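Local structure of putative MCP-type signal transduction protein (Campylobacter jejuni subsp. jejuni serotype O:2, 4WY9) at residues D205-V210 with V281-P286; D264-I269 with A285-V290. The protein serves as the chemoreceptor Tlp1, whose periplasmic tandem-PAS sensory domain probably recognises chemotactic ligands indirectly. One frame throughout, in Å; residues are numbered along the deposited sequence.

Contact 1. Residues D205-V210 with V281-P286; sequences DGELRV and VLVTAP
Val210 and Leu282 form the tightly knit end of this antiparallel pairing, in the C-terminal five-stranded antiparallel sheet, probably that of the second PAS-type module. Two backbone bonds join them: Val210 N to Leu282 O, and Leu282 N to Val210 O at 2.9 Å, nearly straight at 170°. Their side chains lie side by side and point the same way, CB against CB at 4.1 Å, with Val210 CG2 meeting Leu282 CD2. On the other face of the sheet Arg209 and Val283 make the adjoining non-hydrogen-bonded pair, where the arginine's CG lies alongside the valine, equally far from both methyls, before the chain bends away to hydrogen-bond through NH1 to Asp198 O and Tyr23 OH.

Toward Thr284 the ladder changes character. Thr284 N still donates to Leu208 O (2.9 Å), but the return bond is taken over by the side chain: Leu208 N donates to Thr284 OG1 at 3.0 Å, with 149° at the hydrogen. With chi1 at 72°, OG1 stands between the backbone N and the carbonyl carbon, where it meets this N-H. Thr284 O is buried without a hydrogen-bonding partner; Glu207 CG, 3.1 Å away, and Glu207 CA pack on it instead. The glutamate chain then runs extended past Val283 CG1, and its OE1 accepts from the backbone N of Lys203 and Tyr204.

Beyond Glu207 the packing thins toward the exposed Gly206. Here no hydrogen bond joins the segments, and the Pro286 ring lies mainly against the carbonyl oxygens of Asp205 and Gly206, with CD 3.4 Å from Asp205 O. Strand 277-286 is flanked in the sheet by 209-213 and by 264-274, while the long helix 8-51 packs on Val283 through Leu16 and Thr20.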
ATOM      1  N   ASP A 205     -26.785   9.262   1.629  0.57 13.10           N
ATOM      2  CA  ASP A 205     -26.947   8.675   2.946  0.57 12.96           C
ATOM      3  C   ASP A 205     -26.560   7.198   2.884  0.57 11.24           C
ATOM      4  O   ASP A 205     -27.089   6.451   2.063  0.57 11.88           O
ATOM      5  CB  ASP A 205     -28.405   8.825   3.395  0.57 16.30           C
ATOM      6  CG  ASP A 205     -28.837  10.279   3.542  0.57 21.81           C
ATOM      7  OD1 ASP A 205     -28.278  11.153   2.908  0.57 22.68           O
ATOM      8  OD2 ASP A 205     -29.718  10.541   4.370  0.57 27.00           O
ATOM      9  N   GLY A 206     -25.656   6.771   3.757  1.00 11.62           N
ATOM     10  CA  GLY A 206     -25.249   5.401   3.789  1.00 10.57           C
ATOM     11  C   GLY A 206     -24.285   4.988   2.721  1.00 10.72           C
ATOM     12  O   GLY A 206     -23.967   3.799   2.592  1.00 11.24           O
ATOM     13  N   GLU A 207     -23.773   5.944   1.944  1.00  8.41           N
ATOM     14  CA  GLU A 207     -22.764   5.656   0.938  1.00  8.87           C
ATOM     15  C   GLU A 207     -21.542   4.993   1.575  1.00  8.12           C
ATOM     16  O   GLU A 207     -21.055   5.464   2.600  1.00 10.85           O
ATOM     17  CB  GLU A 207     -22.349   6.933   0.219  1.00  9.41           C
ATOM     18  CG  GLU A 207     -21.146   6.826  -0.677  1.00  9.10           C
ATOM     19  CD  GLU A 207     -20.804   8.115  -1.383  1.00  9.10           C
ATOM     20  OE1 GLU A 207     -21.612   9.072  -1.316  1.00 10.79           O
ATOM     21  OE2 GLU A 207     -19.703   8.183  -2.006  1.00 10.46           O
ATOM     22  N   LEU A 208     -21.052   3.917   0.974  1.00  7.59           N
ATOM     23  CA  LEU A 208     -19.827   3.249   1.405  1.00  8.17           C
ATOM     24  C   LEU A 208     -18.751   3.520   0.382  1.00  7.80           C
ATOM     25  O   LEU A 208     -18.988   3.331  -0.808  1.00  9.15           O
ATOM     26  CB  LEU A 208     -20.035   1.751   1.589  1.00  9.04           C
ATOM     27  CG  LEU A 208     -21.158   1.342   2.546  1.00  9.44           C
ATOM     28  CD1 LEU A 208     -21.377  -0.151   2.482  1.00 11.90           C
ATOM     29  CD2 LEU A 208     -20.883   1.787   3.965  1.00 11.43           C
ATOM     30  N   ARG A 209     -17.562   3.922   0.842  1.00  6.76           N
ATOM     31  CA  ARG A 209     -16.399   4.132   0.007  1.00  6.60           C
ATOM     32  C   ARG A 209     -15.300   3.206   0.481  1.00  7.17           C
ATOM     33  O   ARG A 209     -14.903   3.268   1.652  1.00  8.34           O
ATOM     34  CB  ARG A 209     -15.975   5.590   0.030  1.00  8.04           C
ATOM     35  CG  ARG A 209     -17.000   6.519  -0.580  1.00  7.33           C
ATOM     36  CD  ARG A 209     -16.741   7.973  -0.330  1.00  7.98           C
ATOM     37  NE  ARG A 209     -17.118   8.370   1.001  1.00  8.24           N
ATOM     38  CZ  ARG A 209     -16.845   9.558   1.548  1.00  8.45           C
ATOM     39  NH1 ARG A 209     -16.099  10.426   0.899  1.00  8.33           N
ATOM     40  NH2 ARG A 209     -17.271   9.832   2.771  1.00 11.02           N
ATOM     41  N   VAL A 210     -14.843   2.323  -0.396  1.00  6.59           N
ATOM     42  CA  VAL A 210     -14.020   1.182  -0.052  1.00  6.41           C
ATOM     43  C   VAL A 210     -12.858   1.056  -1.003  1.00  5.62           C
ATOM     44  O   VAL A 210     -13.005   1.187  -2.222  1.00  7.02           O
ATOM     45  CB  VAL A 210     -14.854  -0.116  -0.063  1.00  6.42           C
ATOM     46  CG1 VAL A 210     -14.026  -1.325   0.297  1.00  9.37           C
ATOM     47  CG2 VAL A 210     -16.092   0.003   0.838  1.00  8.75           C
ATOM     48  N   VAL A 281     -11.519   0.484  -6.330  1.00  6.80           N
ATOM     49  CA  VAL A 281     -12.350   1.315  -5.512  1.00  6.96           C
ATOM     50  C   VAL A 281     -13.788   0.895  -5.735  1.00  6.25           C
ATOM     51  O   VAL A 281     -14.225   0.760  -6.879  1.00  7.86           O
ATOM     52  CB  VAL A 281     -12.177   2.828  -5.794  1.00  7.90           C
ATOM     53  CG1 VAL A 281     -13.120   3.651  -4.944  1.00  8.48           C
ATOM     54  CG2 VAL A 281     -10.737   3.230  -5.551  1.00  8.51           C
ATOM     55  N   LEU A 282     -14.507   0.677  -4.642  0.50  5.92           N
ATOM     56  CA  LEU A 282     -15.926   0.328  -4.613  0.50  6.26           C
ATOM     57  C   LEU A 282     -16.641   1.468  -3.937  0.50  6.40           C
ATOM     58  O   LEU A 282     -16.297   1.865  -2.827  0.50  7.18           O
ATOM     59  CB  LEU A 282     -16.123  -0.987  -3.849  0.50  7.66           C
ATOM     60  CG  LEU A 282     -17.521  -1.587  -3.647  0.50  9.47           C
ATOM     61  CD1 LEU A 282     -17.453  -3.059  -3.302  0.50 10.65           C
ATOM     62  CD2 LEU A 282     -18.250  -0.862  -2.543  0.50 12.26           C
ATOM     63  N   VAL A 283     -17.694   1.991  -4.564  1.00  6.42           N
ATOM     64  CA  VAL A 283     -18.524   3.009  -3.951  1.00  6.29           C
ATOM     65  C   VAL A 283     -19.986   2.638  -4.130  1.00  6.08           C
ATOM     66  O   VAL A 283     -20.407   2.271  -5.240  1.00  7.49           O
ATOM     67  CB  VAL A 283     -18.264   4.430  -4.509  1.00  6.60           C
ATOM     68  CG1 VAL A 283     -19.175   5.445  -3.843  1.00  8.33           C
ATOM     69  CG2 VAL A 283     -16.824   4.819  -4.283  1.00  7.99           C
ATOM     70  N   THR A 284     -20.754   2.725  -3.053  1.00  7.69           N
ATOM     71  CA  THR A 284     -22.161   2.384  -3.082  1.00  8.79           C
ATOM     72  C   THR A 284     -23.068   3.569  -2.821  1.00  9.85           C
ATOM     73  O   THR A 284     -22.665   4.593  -2.234  1.00 12.66           O
ATOM     74  CB  THR A 284     -22.494   1.329  -2.059  1.00 11.39           C
ATOM     75  OG1 THR A 284     -22.444   1.899  -0.755  1.00 11.88           O
ATOM     76  CG2 THR A 284     -21.579   0.138  -2.161  1.00 14.77           C
ATOM     77  N   ALA A 285     -24.323   3.412  -3.254  1.00  9.20           N
ATOM     78  CA  ALA A 285     -25.438   4.300  -2.925  1.00  9.86           C
ATOM     79  C   ALA A 285     -26.644   3.428  -2.625  1.00  9.12           C
ATOM     80  O   ALA A 285     -27.152   2.772  -3.525  1.00  9.16           O
ATOM     81  CB  ALA A 285     -25.733   5.263  -4.064  1.00 11.33           C
ATOM     82  N   PRO A 286     -27.091   3.376  -1.347  1.00 10.06           N
ATOM     83  CA  PRO A 286     -28.347   2.635  -1.067  1.00  9.62           C
ATOM     84  C   PRO A 286     -29.468   3.140  -1.944  1.00  8.50           C
ATOM     85  O   PRO A 286     -29.654   4.357  -2.076  1.00  9.28           O
ATOM     86  CB  PRO A 286     -28.610   2.911   0.416  1.00 10.63           C
ATOM     87  CG  PRO A 286     -27.243   3.163   0.964  1.00 12.06           C
ATOM     88  CD  PRO A 286     -26.517   3.925  -0.111  1.00 10.93           C
TER

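Contact 2. Residues D264-I269 with A285-V290; sequences DSYAAI and APKYSV
Ala285 and Tyr266 pair near the open end of the antiparallel beta hairpin formed by strands 264-274 and 277-286, just before the chain turns into helix 287-291. Both backbone bonds of the pair are made: Ala285 N donates to Tyr266 O, and Ala285 O accepts from Tyr266 N at 2.9 Å. Pro286, at the N-cap position, faces Ser265 across a close pair, CA to CA 4.0 Å, with the two side chains diverging; Ser265 OG bonds instead to Asp263 O.

Lys287 buries the largest area of any residue here, closely followed by Tyr266. Its N donates to Asp264 O at 2.8 Å and 174°, tying the first turn of the helix to the strand. The Lys287 and Tyr266 side chains cross at about a right angle, with CG over one ring face in a CH-pi contact, 4.0 Å from the centroid and offset toward the rim. The extended lysine ends in a salt bridge: Lys287 NZ meets Asp264 OD1 at 3.0 Å from above the carboxylate plane. A water links NZ to OD2. Tyr288 N reaches Asp264 O through another water. The hydroxyl of Tyr266 bonds to Thr9 on helix 8-51, while Val290 CG1 lies at the ring's edge, 4.3 Å from Tyr266 CE2.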
ATOM      1  N   ASP A 264     -29.714  -2.610   0.155  1.00  9.67           N
ATOM      2  CA  ASP A 264     -29.848  -2.836  -1.266  1.00  9.13           C
ATOM      3  C   ASP A 264     -29.388  -1.571  -2.001  1.00  7.98           C
ATOM      4  O   ASP A 264     -29.960  -0.495  -1.797  1.00  9.70           O
ATOM      5  CB  ASP A 264     -31.300  -3.179  -1.588  1.00 10.41           C
ATOM      6  CG  ASP A 264     -31.494  -3.696  -2.989  1.00 13.26           C
ATOM      7  OD1 ASP A 264     -30.571  -3.645  -3.793  1.00 14.13           O
ATOM      8  OD2 ASP A 264     -32.600  -4.187  -3.251  1.00 15.48           O
ATOM      9  N   SER A 265     -28.360  -1.690  -2.833  1.00  8.17           N
ATOM     10  CA  SER A 265     -27.619  -0.551  -3.312  1.00  7.54           C
ATOM     11  C   SER A 265     -27.316  -0.607  -4.800  1.00  7.36           C
ATOM     12  O   SER A 265     -27.399  -1.673  -5.425  1.00  7.91           O
ATOM     13  CB  SER A 265     -26.285  -0.416  -2.551  1.00  8.25           C
ATOM     14  OG  SER A 265     -26.480  -0.440  -1.130  1.00  8.58           O
ATOM     15  N   TYR A 266     -26.928   0.544  -5.351  1.00  7.36           N
ATOM     16  CA  TYR A 266     -26.131   0.592  -6.561  1.00  7.29           C
ATOM     17  C   TYR A 266     -24.671   0.624  -6.135  1.00  7.13           C
ATOM     18  O   TYR A 266     -24.323   1.286  -5.155  1.00  7.86           O
ATOM     19  CB  TYR A 266     -26.467   1.811  -7.416  1.00  7.95           C
ATOM     20  CG  TYR A 266     -27.909   1.834  -7.876  1.00  7.83           C
ATOM     21  CD1 TYR A 266     -28.360   0.927  -8.804  1.00  9.19           C
ATOM     22  CD2 TYR A 266     -28.798   2.787  -7.394  1.00  9.04           C
ATOM     23  CE1 TYR A 266     -29.692   0.919  -9.223  1.00  9.14           C
ATOM     24  CE2 TYR A 266     -30.104   2.795  -7.805  1.00  8.85           C
ATOM     25  CZ  TYR A 266     -30.553   1.872  -8.730  1.00  8.97           C
ATOM     26  OH  TYR A 266     -31.866   1.896  -9.130  1.00 10.26           O
ATOM     27  N   ALA A 267     -23.807  -0.074  -6.860  1.00  9.43           N
ATOM     28  CA  ALA A 267     -22.371  -0.095  -6.547  1.00 10.39           C
ATOM     29  C   ALA A 267     -21.568   0.066  -7.797  1.00 10.53           C
ATOM     30  O   ALA A 267     -21.805  -0.659  -8.769  1.00 15.81           O
ATOM     31  CB  ALA A 267     -21.972  -1.377  -5.847  1.00 12.96           C
ATOM     32  N   ALA A 268     -20.573   0.939  -7.770  1.00  7.15           N
ATOM     33  CA  ALA A 268     -19.639   1.041  -8.855  1.00  7.31           C
ATOM     34  C   ALA A 268     -18.281   0.511  -8.445  1.00  6.97           C
ATOM     35  O   ALA A 268     -17.857   0.683  -7.286  1.00  7.12           O
ATOM     36  CB  ALA A 268     -19.503   2.460  -9.339  1.00  9.60           C
ATOM     37  N   ILE A 269     -17.597  -0.102  -9.398  1.00  6.82           N
ATOM     38  CA  ILE A 269     -16.233  -0.587  -9.243  1.00  7.99           C
ATOM     39  C   ILE A 269     -15.368   0.089 -10.273  1.00  7.79           C
ATOM     40  O   ILE A 269     -15.733   0.137 -11.447  1.00  8.25           O
ATOM     41  CB  ILE A 269     -16.117  -2.133  -9.431  1.00 10.92           C
ATOM     42  CG1 ILE A 269     -16.962  -2.851  -8.394  1.00 14.92           C
ATOM     43  CG2 ILE A 269     -14.692  -2.635  -9.404  1.00 14.31           C
ATOM     44  CD1 ILE A 269     -16.510  -2.649  -7.061  1.00 16.97           C
ATOM     45  N   ALA A 285     -24.323   3.412  -3.254  1.00  9.20           N
ATOM     46  CA  ALA A 285     -25.438   4.300  -2.925  1.00  9.86           C
ATOM     47  C   ALA A 285     -26.644   3.428  -2.625  1.00  9.12           C
ATOM     48  O   ALA A 285     -27.152   2.772  -3.525  1.00  9.16           O
ATOM     49  CB  ALA A 285     -25.733   5.263  -4.064  1.00 11.33           C
ATOM     50  N   PRO A 286     -27.091   3.376  -1.347  1.00 10.06           N
ATOM     51  CA  PRO A 286     -28.347   2.635  -1.067  1.00  9.62           C
ATOM     52  C   PRO A 286     -29.468   3.140  -1.944  1.00  8.50           C
ATOM     53  O   PRO A 286     -29.654   4.357  -2.076  1.00  9.28           O
ATOM     54  CB  PRO A 286     -28.610   2.911   0.416  1.00 10.63           C
ATOM     55  CG  PRO A 286     -27.243   3.163   0.964  1.00 12.06           C
ATOM     56  CD  PRO A 286     -26.517   3.925  -0.111  1.00 10.93           C
ATOM     57  N   LYS A 287     -30.242   2.226  -2.518  1.00  8.93           N
ATOM     58  CA  LYS A 287     -31.310   2.641  -3.445  1.00  9.80           C
ATOM     59  C   LYS A 287     -32.318   3.514  -2.754  1.00 10.70           C
ATOM     60  O   LYS A 287     -32.824   4.493  -3.308  1.00 11.71           O
ATOM     61  CB  LYS A 287     -31.961   1.433  -4.090  1.00 10.58           C
ATOM     62  CG  LYS A 287     -31.051   0.660  -5.006  1.00 11.92           C
ATOM     63  CD  LYS A 287     -31.616  -0.621  -5.506  1.00 14.05           C
ATOM     64  CE  LYS A 287     -30.684  -1.416  -6.338  1.00 14.38           C
ATOM     65  NZ  LYS A 287     -31.089  -2.756  -6.629  1.00 17.63           N
ATOM     66  N   TYR A 288     -32.633   3.208  -1.500  1.00 10.94           N
ATOM     67  CA  TYR A 288     -33.614   4.012  -0.770  1.00 13.24           C
ATOM     68  C   TYR A 288     -33.092   5.454  -0.594  1.00 12.94           C
ATOM     69  O   TYR A 288     -33.872   6.411  -0.687  1.00 15.28           O
ATOM     70  CB  TYR A 288     -33.897   3.401   0.604  1.00 14.44           C
ATOM     71  CG  TYR A 288     -35.018   4.071   1.300  1.00 15.74           C
ATOM     72  CD1 TYR A 288     -36.344   3.665   1.106  1.00 16.98           C
ATOM     73  CD2 TYR A 288     -34.789   5.154   2.158  1.00 17.01           C
ATOM     74  CE1 TYR A 288     -37.377   4.307   1.733  1.00 18.90           C
ATOM     75  CE2 TYR A 288     -35.842   5.806   2.787  1.00 21.24           C
ATOM     76  CZ  TYR A 288     -37.124   5.376   2.591  1.00 20.58           C
ATOM     77  OH  TYR A 288     -38.201   6.004   3.211  1.00 23.37           O
ATOM     78  N   SER A 289     -31.762   5.615  -0.408  1.00 11.83           N
ATOM     79  CA  SER A 289     -31.188   6.939  -0.238  1.00 12.75           C
ATOM     80  C   SER A 289     -31.255   7.747  -1.533  1.00 12.49           C
ATOM     81  O   SER A 289     -31.393   8.953  -1.537  1.00 16.09           O
ATOM     82  CB  SER A 289     -29.742   6.816   0.223  1.00 14.27           C
ATOM     83  OG  SER A 289     -29.674   6.123   1.437  1.00 16.37           O
ATOM     84  N   VAL A 290     -31.127   7.051  -2.644  1.00 11.78           N
ATOM     85  CA  VAL A 290     -31.080   7.636  -3.983  1.00 13.98           C
ATOM     86  C   VAL A 290     -32.452   8.179  -4.346  1.00 12.36           C
ATOM     87  O   VAL A 290     -32.569   9.250  -4.971  1.00 13.45           O
ATOM     88  CB  VAL A 290     -30.603   6.526  -4.986  1.00 17.05           C
ATOM     89  CG1 VAL A 290     -30.998   6.744  -6.353  1.00 21.44           C
ATOM     90  CG2 VAL A 290     -29.100   6.338  -4.795  1.00 19.42           C
TER
HETATM   91  O   HOH W   1     -31.812   0.720  -0.100  1.00 11.49           O
HETATM   92  O   HOH W   2     -33.586  -4.187  -5.778  1.00 14.84           O

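How the contacts relate
Contacts 1 and 2 lie on opposite edges of strand 277-286, the middle strand of a five-stranded antiparallel sheet, with centres about 7 Å apart. They share Ala285 and Pro286. Between them the backbone ladder continues through Val283 O and Ala268 N, 2.9 Å apart, while Leu282 CB packs on Ile269 CD1 at 3.6 Å. A further link comes from the helix that follows the strand: Ser289 OG bonds to Asp205 O at 2.7 Å, tying the loop of contact 1 to the helical turn of contact 2. An acetate, probably from the crystallisation liquor, lies about 4 Å from the Leu208 side chain.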